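PDB 3TTY: beta-galactosidase from Bacillus circulans subsp. alkalophilus, which hydrolyses the glycosidic bonds of terminal beta-galactose residues in beta-galactosides, as a zinc-bearing TIM-barrel glycoside hydrolase that assembles as a trimer. Local coordinates for residues K322-M327 with H369-R374; D275-M280 with K356-V361; V198-L203 with Q215-D220. All blocks are in the same frame, centred on the assembly; numbering follows the deposited sequence.

Interaction 1. Residues K322-M327 with H369-R374; sequences KRPGVM and HTRVFR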
loop_
_atom_site.group_PDB
_atom_site.type_symbol
_atom_site.label_atom_id
_atom_site.label_comp_id
_atom_site.label_asym_id
_atom_site.label_seq_id
_atom_site.Cartn_x
_atom_site.Cartn_y
_atom_site.Cartn_z
ATOM N N LYS A 322 -7.761 2.787 28.995
ATOM C CA LYS A 322 -6.741 2.626 30.027
ATOM C C LYS A 322 -7.393 1.858 31.169
ATOM O O LYS A 322 -8.396 2.314 31.718
ATOM C CB LYS A 322 -6.261 3.995 30.542
ATOM C CG LYS A 322 -5.427 4.789 29.545
ATOM C CD LYS A 322 -4.984 6.169 30.065
ATOM C CE LYS A 322 -3.989 6.828 29.093
ATOM N NZ LYS A 322 -3.486 8.190 29.494
ATOM N N ARG A 323 -6.841 0.699 31.525
ATOM C CA ARG A 323 -7.409 -0.097 32.609
ATOM C C ARG A 323 -7.319 0.675 33.923
ATOM O O ARG A 323 -6.540 1.622 34.049
ATOM C CB ARG A 323 -6.693 -1.456 32.767
ATOM C CG ARG A 323 -6.376 -2.229 31.500
ATOM C CD ARG A 323 -7.554 -2.889 30.814
ATOM N NE ARG A 323 -7.953 -2.111 29.652
ATOM C CZ ARG A 323 -8.607 -2.583 28.592
ATOM N NH1 ARG A 323 -8.946 -3.856 28.514
ATOM N NH2 ARG A 323 -8.917 -1.762 27.593
ATOM N N PRO A 324 -8.119 0.267 34.919
ATOM C CA PRO A 324 -8.145 0.946 36.217
ATOM C C PRO A 324 -6.747 1.221 36.768
ATOM O O PRO A 324 -5.940 0.304 36.843
ATOM C CB PRO A 324 -8.879 -0.061 37.112
ATOM C CG PRO A 324 -9.805 -0.755 36.185
ATOM C CD PRO A 324 -9.093 -0.839 34.855
ATOM N N GLY A 325 -6.483 2.468 37.155
ATOM C CA GLY A 325 -5.206 2.842 37.729
ATOM C C GLY A 325 -4.127 3.186 36.702
ATOM O O GLY A 325 -3.094 3.761 37.051
ATOM N N VAL A 326 -4.357 2.846 35.435
ATOM C CA VAL A 326 -3.319 3.039 34.430
ATOM C C VAL A 326 -3.124 4.514 34.109
ATOM O O VAL A 326 -1.997 4.969 33.947
ATOM C CB VAL A 326 -3.563 2.199 33.166
ATOM C CG1 VAL A 326 -2.656 2.649 32.026
ATOM C CG2 VAL A 326 -3.327 0.731 33.481
ATOM N N MET A 327 -4.217 5.257 34.040
ATOM C CA MET A 327 -4.128 6.697 33.826
ATOM C C MET A 327 -3.228 7.317 34.894
ATOM O O MET A 327 -2.381 8.172 34.600
ATOM C CB MET A 327 -5.531 7.325 33.837
ATOM C CG MET A 327 -5.586 8.819 33.502
ATOM S SD MET A 327 -5.006 9.884 34.843
ATOM C CE MET A 327 -6.217 9.482 36.106
ATOM N N HIS A 369 -20.166 10.829 37.772
ATOM C CA HIS A 369 -20.350 9.478 38.298
ATOM C C HIS A 369 -19.932 8.459 37.262
ATOM O O HIS A 369 -20.756 7.778 36.642
ATOM C CB HIS A 369 -21.788 9.285 38.783
ATOM C CG HIS A 369 -22.213 10.343 39.753
ATOM N ND1 HIS A 369 -21.728 10.403 41.045
ATOM C CD2 HIS A 369 -23.023 11.418 39.604
ATOM C CE1 HIS A 369 -22.249 11.450 41.659
ATOM N NE2 HIS A 369 -23.034 12.086 40.804
ATOM N N THR A 370 -18.623 8.367 37.091
ATOM C CA THR A 370 -18.054 7.557 36.041
ATOM C C THR A 370 -16.678 7.059 36.469
ATOM O O THR A 370 -16.000 7.681 37.288
ATOM C CB THR A 370 -17.952 8.368 34.746
ATOM O OG1 THR A 370 -18.089 7.492 33.628
ATOM C CG2 THR A 370 -16.636 9.088 34.672
ATOM N N ARG A 371 -16.282 5.911 35.935
ATOM C CA ARG A 371 -14.987 5.328 36.243
ATOM C C ARG A 371 -13.855 6.324 35.923
ATOM O O ARG A 371 -13.016 6.632 36.776
ATOM C CB ARG A 371 -14.831 4.045 35.431
ATOM C CG ARG A 371 -13.732 3.129 35.866
ATOM C CD ARG A 371 -13.314 2.275 34.685
ATOM N NE ARG A 371 -11.888 2.430 34.542
ATOM C CZ ARG A 371 -11.238 2.606 33.402
ATOM N NH1 ARG A 371 -11.869 2.611 32.235
ATOM N NH2 ARG A 371 -9.927 2.751 33.457
ATOM N N VAL A 372 -13.859 6.842 34.697
ATOM C CA VAL A 372 -12.862 7.815 34.270
ATOM C C VAL A 372 -12.798 9.046 35.174
ATOM O O VAL A 372 -11.710 9.479 35.565
ATOM C CB VAL A 372 -13.083 8.263 32.799
ATOM C CG1 VAL A 372 -12.236 9.487 32.491
ATOM C CG2 VAL A 372 -12.744 7.128 31.848
ATOM N N PHE A 373 -13.955 9.612 35.516
ATOM C CA PHE A 373 -13.954 10.812 36.339
ATOM C C PHE A 373 -13.367 10.546 37.721
ATOM O O PHE A 373 -12.577 11.347 38.226
ATOM C CB PHE A 373 -15.341 11.433 36.464
ATOM C CG PHE A 373 -15.326 12.765 37.142
ATOM C CD1 PHE A 373 -15.388 13.937 36.402
ATOM C CD2 PHE A 373 -15.200 12.852 38.521
ATOM C CE1 PHE A 373 -15.353 15.172 37.027
ATOM C CE2 PHE A 373 -15.166 14.085 39.152
ATOM C CZ PHE A 373 -15.240 15.245 38.402
ATOM N N ARG A 374 -13.748 9.424 38.327
ATOM C CA ARG A 374 -13.280 9.095 39.667
ATOM C C ARG A 374 -11.772 8.935 39.713
ATOM O O ARG A 374 -11.125 9.369 40.670
ATOM C CB ARG A 374 -13.960 7.823 40.177
ATOM C CG ARG A 374 -15.472 7.960 40.288
ATOM C CD ARG A 374 -16.100 6.648 40.704
ATOM N NE ARG A 374 -17.553 6.706 40.595
ATOM C CZ ARG A 374 -18.262 5.955 39.762
ATOM N NH1 ARG A 374 -17.647 5.077 38.980
ATOM N NH2 ARG A 374 -19.585 6.070 39.728
#
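Arg-371 reaches across to the loop at Lys-322 to Pro-324, just before helix 326-336, and makes the one polar link between the two segments. Its NH2 donates to the backbone O of Lys-322, which lies at the edge of the guanidinium, near its plane. The modelled separation of NH2 and O is 2.4 Å, very short, so the exact length is doubtful. CG sits anti to the backbone N (chi1 -165°), which sends the chain outward from the helix. A bend at chi3 then turns the guanidinium onto the carbonyl.

The van der Waals part is small. The Pro-324 ring crosses the arginine chain at about a right angle, with its CD 3.9 Å from NH2 of Arg-371 and its CG 4.1 Å from NE. The backbone C of Arg-323 is 3.4 Å from the same NH2, at an oblique position.

The charged partners lie outside the segments. NE of Arg-371 forms a salt bridge with Glu-375, which also accepts from the backbone N of Gly-325, and NH1 pairs with Glu-516 of the second subunit. Arg-323 makes salt bridges with Asp-518 and Asp-564 of that subunit.

Gly-325 is the N-cap of helix 326-336, and Thr-370 that of helix 371-386. The contact thus ties together the starts of the last two outer helices of a (beta/alpha)8 barrel, at a subunit interface.

Interaction 2. Residues D275-M280 with K356-V361; sequences DNYPSM and KYHGAV. With GLA (alpha-D-galactopyranose), chain H.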
loop_
_atom_site.group_PDB
_atom_site.type_symbol
_atom_site.label_atom_id
_atom_site.label_comp_id
_atom_site.label_asym_id
_atom_site.label_seq_id
_atom_site.Cartn_x
_atom_site.Cartn_y
_atom_site.Cartn_z
ATOM N N ASP A 275 3.090 16.073 24.496
ATOM C CA ASP A 275 1.807 15.399 24.449
ATOM C C ASP A 275 2.042 13.892 24.377
ATOM O O ASP A 275 2.485 13.368 23.360
ATOM C CB ASP A 275 1.002 15.902 23.239
ATOM C CG ASP A 275 0.877 17.444 23.199
ATOM O OD1 ASP A 275 0.926 18.094 24.266
ATOM O OD2 ASP A 275 0.718 18.012 22.095
ATOM N N ASN A 276 1.740 13.198 25.470
ATOM C CA ASN A 276 2.056 11.775 25.592
ATOM C C ASN A 276 0.849 10.862 25.393
ATOM O O ASN A 276 -0.066 10.819 26.232
ATOM C CB ASN A 276 2.712 11.496 26.945
ATOM C CG ASN A 276 2.976 10.028 27.167
ATOM O OD1 ASN A 276 2.859 9.521 28.288
ATOM N ND2 ASN A 276 3.320 9.328 26.100
ATOM N N TYR A 277 0.868 10.136 24.278
ATOM C CA TYR A 277 -0.229 9.249 23.893
ATOM C C TYR A 277 0.253 7.840 23.581
ATOM O O TYR A 277 0.392 7.470 22.415
ATOM C CB TYR A 277 -0.974 9.822 22.688
ATOM C CG TYR A 277 -1.729 11.096 23.023
ATOM C CD1 TYR A 277 -3.021 11.045 23.528
ATOM C CD2 TYR A 277 -1.139 12.347 22.849
ATOM C CE1 TYR A 277 -3.713 12.209 23.841
ATOM C CE2 TYR A 277 -1.822 13.509 23.159
ATOM C CZ TYR A 277 -3.107 13.432 23.655
ATOM O OH TYR A 277 -3.790 14.584 23.973
ATOM N N PRO A 278 0.528 7.048 24.625
ATOM C CA PRO A 278 0.953 5.675 24.346
ATOM C C PRO A 278 -0.254 4.860 23.972
ATOM O O PRO A 278 -1.346 5.131 24.482
ATOM C CB PRO A 278 1.504 5.184 25.693
ATOM C CG PRO A 278 1.746 6.414 26.500
ATOM C CD PRO A 278 0.693 7.399 26.042
ATOM N N SER A 279 -0.065 3.882 23.095
ATOM C CA SER A 279 -1.086 2.876 22.838
ATOM C C SER A 279 -0.983 1.729 23.846
ATOM O O SER A 279 0.016 1.591 24.544
ATOM C CB SER A 279 -0.959 2.341 21.408
ATOM O OG SER A 279 -1.326 3.350 20.477
ATOM N N MET A 280 -2.034 0.925 23.931
ATOM C CA MET A 280 -2.004 -0.322 24.685
ATOM C C MET A 280 -0.721 -1.081 24.326
ATOM O O MET A 280 -0.166 -1.824 25.142
ATOM C CB MET A 280 -3.235 -1.151 24.301
ATOM C CG MET A 280 -3.373 -2.511 24.987
ATOM S SD MET A 280 -4.443 -2.465 26.446
ATOM C CE MET A 280 -3.197 -2.624 27.720
ATOM N N LYS A 356 -14.704 13.451 18.785
ATOM C CA LYS A 356 -15.788 13.185 19.731
ATOM C C LYS A 356 -15.621 11.876 20.517
ATOM O O LYS A 356 -16.256 11.709 21.561
ATOM C CB LYS A 356 -17.138 13.217 19.032
ATOM C CG LYS A 356 -17.275 12.217 17.883
ATOM C CD LYS A 356 -18.512 12.544 17.051
ATOM C CE LYS A 356 -18.703 11.551 15.924
ATOM N NZ LYS A 356 -17.939 11.922 14.715
ATOM N N TYR A 357 -14.790 10.950 20.019
ATOM C CA TYR A 357 -14.531 9.691 20.726
ATOM C C TYR A 357 -13.135 9.700 21.314
ATOM O O TYR A 357 -12.588 8.659 21.664
ATOM C CB TYR A 357 -14.805 8.448 19.845
ATOM C CG TYR A 357 -16.179 8.550 19.282
ATOM C CD1 TYR A 357 -17.229 8.951 20.096
ATOM C CD2 TYR A 357 -16.427 8.363 17.933
ATOM C CE1 TYR A 357 -18.488 9.123 19.594
ATOM C CE2 TYR A 357 -17.692 8.530 17.425
ATOM C CZ TYR A 357 -18.723 8.913 18.264
ATOM O OH TYR A 357 -19.998 9.105 17.773
ATOM N N HIS A 358 -12.565 10.897 21.418
ATOM C CA HIS A 358 -11.425 11.115 22.299
ATOM C C HIS A 358 -11.924 11.259 23.745
ATOM O O HIS A 358 -12.937 11.921 24.008
ATOM C CB HIS A 358 -10.616 12.354 21.884
ATOM C CG HIS A 358 -9.227 12.385 22.452
ATOM N ND1 HIS A 358 -8.971 12.632 23.785
ATOM C CD2 HIS A 358 -8.019 12.190 21.868
ATOM C CE1 HIS A 358 -7.666 12.588 23.998
ATOM N NE2 HIS A 358 -7.067 12.316 22.853
ATOM N N GLY A 359 -11.214 10.623 24.669
ATOM C CA GLY A 359 -11.534 10.693 26.085
ATOM C C GLY A 359 -11.412 12.089 26.669
ATOM O O GLY A 359 -10.675 12.943 26.154
ATOM N N ALA A 360 -12.151 12.325 27.749
ATOM C CA ALA A 360 -12.078 13.588 28.474
ATOM C C ALA A 360 -12.422 13.337 29.934
ATOM O O ALA A 360 -12.928 12.274 30.285
ATOM C CB ALA A 360 -13.024 14.611 27.873
ATOM N N VAL A 361 -12.137 14.310 30.790
ATOM C CA VAL A 361 -12.500 14.196 32.196
ATOM C C VAL A 361 -14.022 14.147 32.353
ATOM O O VAL A 361 -14.552 13.283 33.045
ATOM C CB VAL A 361 -11.916 15.341 33.002
ATOM C CG1 VAL A 361 -12.451 15.312 34.428
ATOM C CG2 VAL A 361 -10.385 15.248 32.972
HETATM C C1 GLA H . -2.661 16.300 20.022
HETATM C C2 GLA H . -3.285 17.712 19.894
HETATM C C3 GLA H . -4.616 17.852 20.653
HETATM C C4 GLA H . -5.487 16.660 20.286
HETATM C C5 GLA H . -4.719 15.363 20.558
HETATM C C6 GLA H . -5.644 14.178 20.254
HETATM O O1 GLA H . -2.125 15.974 21.317
HETATM O O2 GLA H . -2.379 18.696 20.366
HETATM O O3 GLA H . -5.316 19.056 20.294
HETATM O O4 GLA H . -5.753 16.770 18.894
HETATM O O5 GLA H . -3.595 15.288 19.674
HETATM O O6 GLA H . -5.124 12.982 20.849
#
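The backbones of the two loops stay well apart, the closest CA atoms, of Tyr-277 and His-358, being 11.5 Å from each other. The side chains bridge the distance. CE1 of Tyr-277 comes to 3.5 Å from NE2 of His-358. The rings meet rim to rim, planes at 79°, with CE1 in the plane of the imidazole at its edge. CG of His-358 is anti to the backbone N (chi1 -162°), which carries the imidazole out toward Tyr-277 and the sugar.

O6 of galactose sits where the two rings meet. It stands 3.3 Å above one face of the Tyr-277 ring, offset toward the rim. It also accepts a weak hydrogen bond from NE2 of His-358, 2.9 Å long and strongly bent (N-H...O 120°). O1 of the sugar is 3.1 Å from CE2 of Tyr-277, obliquely above the ring and on the same side as O6. OD2 of Asp-275 is 3.6 Å from both O1 and O2 of galactose.

ND1 of His-358 donates to O of Gly-359 at 2.9 Å in a nearly straight bond, close to the ring plane and on a carbonyl lone pair. This bond helps to hold the ring's rotation, with NE2 on the sugar side. The hydroxyl of Tyr-277 is hydrogen-bonded to Glu-307, which also binds galactose. Cutting Tyr-277 back to an alanine is likely to leave Glu-307 without its hydroxyl partner, and O6 of the sugar and the His-358 edge without the ring beside them.

Asp-275, Tyr-277 and His-358 belong to the galactose pocket, at the C-terminal ends of barrel strands, where TIM-barrel enzymes carry their active sites. Segment 275-280 follows strand 273-275 and packs on helix 284-296; segment 356-361 follows strand 339-344 and rests on helix 371-386.

Interaction 3. Residues V198-L203 with Q215-D220; sequences VAPNAL and QGISLD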
loop_
_atom_site.group_PDB
_atom_site.type_symbol
_atom_site.label_atom_id
_atom_site.label_comp_id
_atom_site.label_asym_id
_atom_site.label_seq_id
_atom_site.Cartn_x
_atom_site.Cartn_y
_atom_site.Cartn_z
ATOM N N VAL A 198 15.557 22.727 -6.649
ATOM C CA VAL A 198 14.142 22.612 -6.314
ATOM C C VAL A 198 13.950 21.892 -4.977
ATOM O O VAL A 198 14.869 21.241 -4.473
ATOM C CB VAL A 198 13.341 21.918 -7.415
ATOM C CG1 VAL A 198 13.337 22.771 -8.700
ATOM C CG2 VAL A 198 13.883 20.523 -7.671
ATOM N N ALA A 199 12.770 22.036 -4.382
ATOM C CA ALA A 199 12.475 21.310 -3.152
ATOM C C ALA A 199 12.396 19.831 -3.483
ATOM O O ALA A 199 11.900 19.465 -4.541
ATOM C CB ALA A 199 11.163 21.787 -2.559
ATOM N N PRO A 200 12.892 18.974 -2.581
ATOM C CA PRO A 200 12.851 17.535 -2.812
ATOM C C PRO A 200 11.540 16.915 -2.342
ATOM O O PRO A 200 11.288 16.834 -1.152
ATOM C CB PRO A 200 14.016 17.016 -1.952
ATOM C CG PRO A 200 14.106 18.001 -0.804
ATOM C CD PRO A 200 13.566 19.322 -1.312
ATOM N N ASN A 201 10.705 16.495 -3.282
ATOM C CA ASN A 201 9.511 15.717 -2.960
ATOM C C ASN A 201 9.240 14.757 -4.110
ATOM O O ASN A 201 10.147 14.444 -4.868
ATOM C CB ASN A 201 8.307 16.622 -2.641
ATOM C CG ASN A 201 7.888 17.483 -3.817
ATOM O OD1 ASN A 201 8.381 17.317 -4.927
ATOM N ND2 ASN A 201 6.951 18.396 -3.578
ATOM N N ALA A 202 8.011 14.289 -4.245
ATOM C CA ALA A 202 7.712 13.271 -5.251
ATOM C C ALA A 202 7.899 13.751 -6.697
ATOM O O ALA A 202 7.973 12.940 -7.613
ATOM C CB ALA A 202 6.296 12.699 -5.048
ATOM N N LEU A 203 7.963 15.063 -6.905
ATOM C CA LEU A 203 8.149 15.598 -8.247
ATOM C C LEU A 203 9.633 15.630 -8.633
ATOM O O LEU A 203 9.958 15.812 -9.796
ATOM C CB LEU A 203 7.557 17.011 -8.374
ATOM C CG LEU A 203 6.058 17.223 -8.086
ATOM C CD1 LEU A 203 5.626 18.698 -8.265
ATOM C CD2 LEU A 203 5.189 16.304 -8.944
ATOM N N GLN A 215 20.665 12.667 -0.837
ATOM C CA GLN A 215 20.352 12.845 0.586
ATOM C C GLN A 215 20.745 14.231 1.109
ATOM O O GLN A 215 20.098 14.768 2.012
ATOM C CB GLN A 215 20.854 11.698 1.501
ATOM C CG GLN A 215 21.651 10.560 0.870
ATOM C CD GLN A 215 20.902 9.750 -0.180
ATOM O OE1 GLN A 215 20.981 10.057 -1.366
ATOM N NE2 GLN A 215 20.212 8.692 0.244
ATOM N N GLY A 216 21.779 14.824 0.516
ATOM C CA GLY A 216 22.239 16.124 0.952
ATOM C C GLY A 216 21.153 17.172 0.824
ATOM O O GLY A 216 20.976 18.024 1.706
ATOM N N ILE A 217 20.424 17.114 -0.284
ATOM C CA ILE A 217 19.309 18.018 -0.517
ATOM C C ILE A 217 18.152 17.724 0.459
ATOM O O ILE A 217 17.626 18.619 1.107
ATOM C CB ILE A 217 18.832 17.896 -1.975
ATOM C CG1 ILE A 217 19.995 18.188 -2.925
ATOM C CG2 ILE A 217 17.670 18.834 -2.245
ATOM C CD1 ILE A 217 19.618 18.138 -4.401
ATOM N N SER A 218 17.774 16.456 0.560
ATOM C CA SER A 218 16.691 16.038 1.437
ATOM C C SER A 218 16.984 16.407 2.884
ATOM O O SER A 218 16.108 16.880 3.609
ATOM C CB SER A 218 16.492 14.535 1.315
ATOM O OG SER A 218 16.045 14.200 0.014
ATOM N N LEU A 219 18.225 16.192 3.297
ATOM C CA LEU A 219 18.653 16.501 4.653
ATOM C C LEU A 219 18.525 17.995 4.945
ATOM O O LEU A 219 17.927 18.379 5.943
ATOM C CB LEU A 219 20.094 16.036 4.867
ATOM C CG LEU A 219 20.736 16.254 6.239
ATOM C CD1 LEU A 219 19.834 15.744 7.340
ATOM C CD2 LEU A 219 22.121 15.578 6.301
ATOM N N ASP A 220 19.090 18.826 4.067
ATOM C CA ASP A 220 18.984 20.278 4.185
ATOM C C ASP A 220 17.567 20.806 4.138
ATOM O O ASP A 220 17.261 21.792 4.788
ATOM C CB ASP A 220 19.817 20.999 3.115
ATOM C CG ASP A 220 21.298 21.017 3.450
ATOM O OD1 ASP A 220 22.102 21.376 2.565
ATOM O OD2 ASP A 220 21.658 20.642 4.590
#
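OG of Ser-218 is gripped by Glu-206 and Thr-212, both from the stretch that joins the two segments, while CB of Pro-200 packs 4.0 Å from it. The hydroxyl lies anti to the carbonyl carbon (chi1 -65°), which puts it on the flank of the helix beside the proline. Both hydrogen bonds satisfy a buried polar atom next to an apolar contact.

The contact between the segments has no hydrogen bond of its own. Pro-200 carries it, with its ring directed at the first turn of helix 215-243. CG of the proline meets CG2 of Ile-217 at 3.9 Å and the CA of Ser-218 at the same distance. The ring therefore sits against both a methyl group and the helix backbone. CB of Pro-200 is 4.1 Å from CG2 of Ile-217 as well. The two side chains cross obliquely. In Ile-217 this methyl branch is anti to the backbone N, and it is this branch, not the CD1 end, that touches the ring. The backbones come close here: the CA atoms of Pro-200 and Ser-218 are 5.9 Å apart.

Just past the proline the loop turns back. The N of Leu-203 donates to OD1 of Asn-201 at 3.0 Å and 157°, forming an Asx turn. The donor stands 47° out of the amide carbonyl plane. Leu-203 also makes backbone hydrogen bonds to the third subunit.

The loop belongs to a long excursion between barrel strands 142-146 and 249-253. This excursion carries three cysteines of the zinc site, with the zinc ion about 11 Å from the Pro-200 side chain. The contact seats the loop on the start of helix 215-243, which leads back into the TIM barrel.

In the fold
Interactions 1 and 2 are neighbours, with centres 12 Å apart. They touch where CD1 of Phe-373 packs 3.5 Å from O of Val-361. Along the sequence a segment of interaction 1 falls between the two of interaction 2; the other follows. Interaction 2 lines the galactose pocket itself, whereas interaction 1 lies behind it, the Lys-322 side chain being about 10 Å from the sugar. Interaction 3 is remote from both within one chain: its centre is 47 Å from that of interaction 1 and 35 Å from that of interaction 2. The trimer brings the parts together again. Lys-356 of interaction 2 packs on Gln-215 of the second subunit, a residue of that subunit's copy of interaction 3.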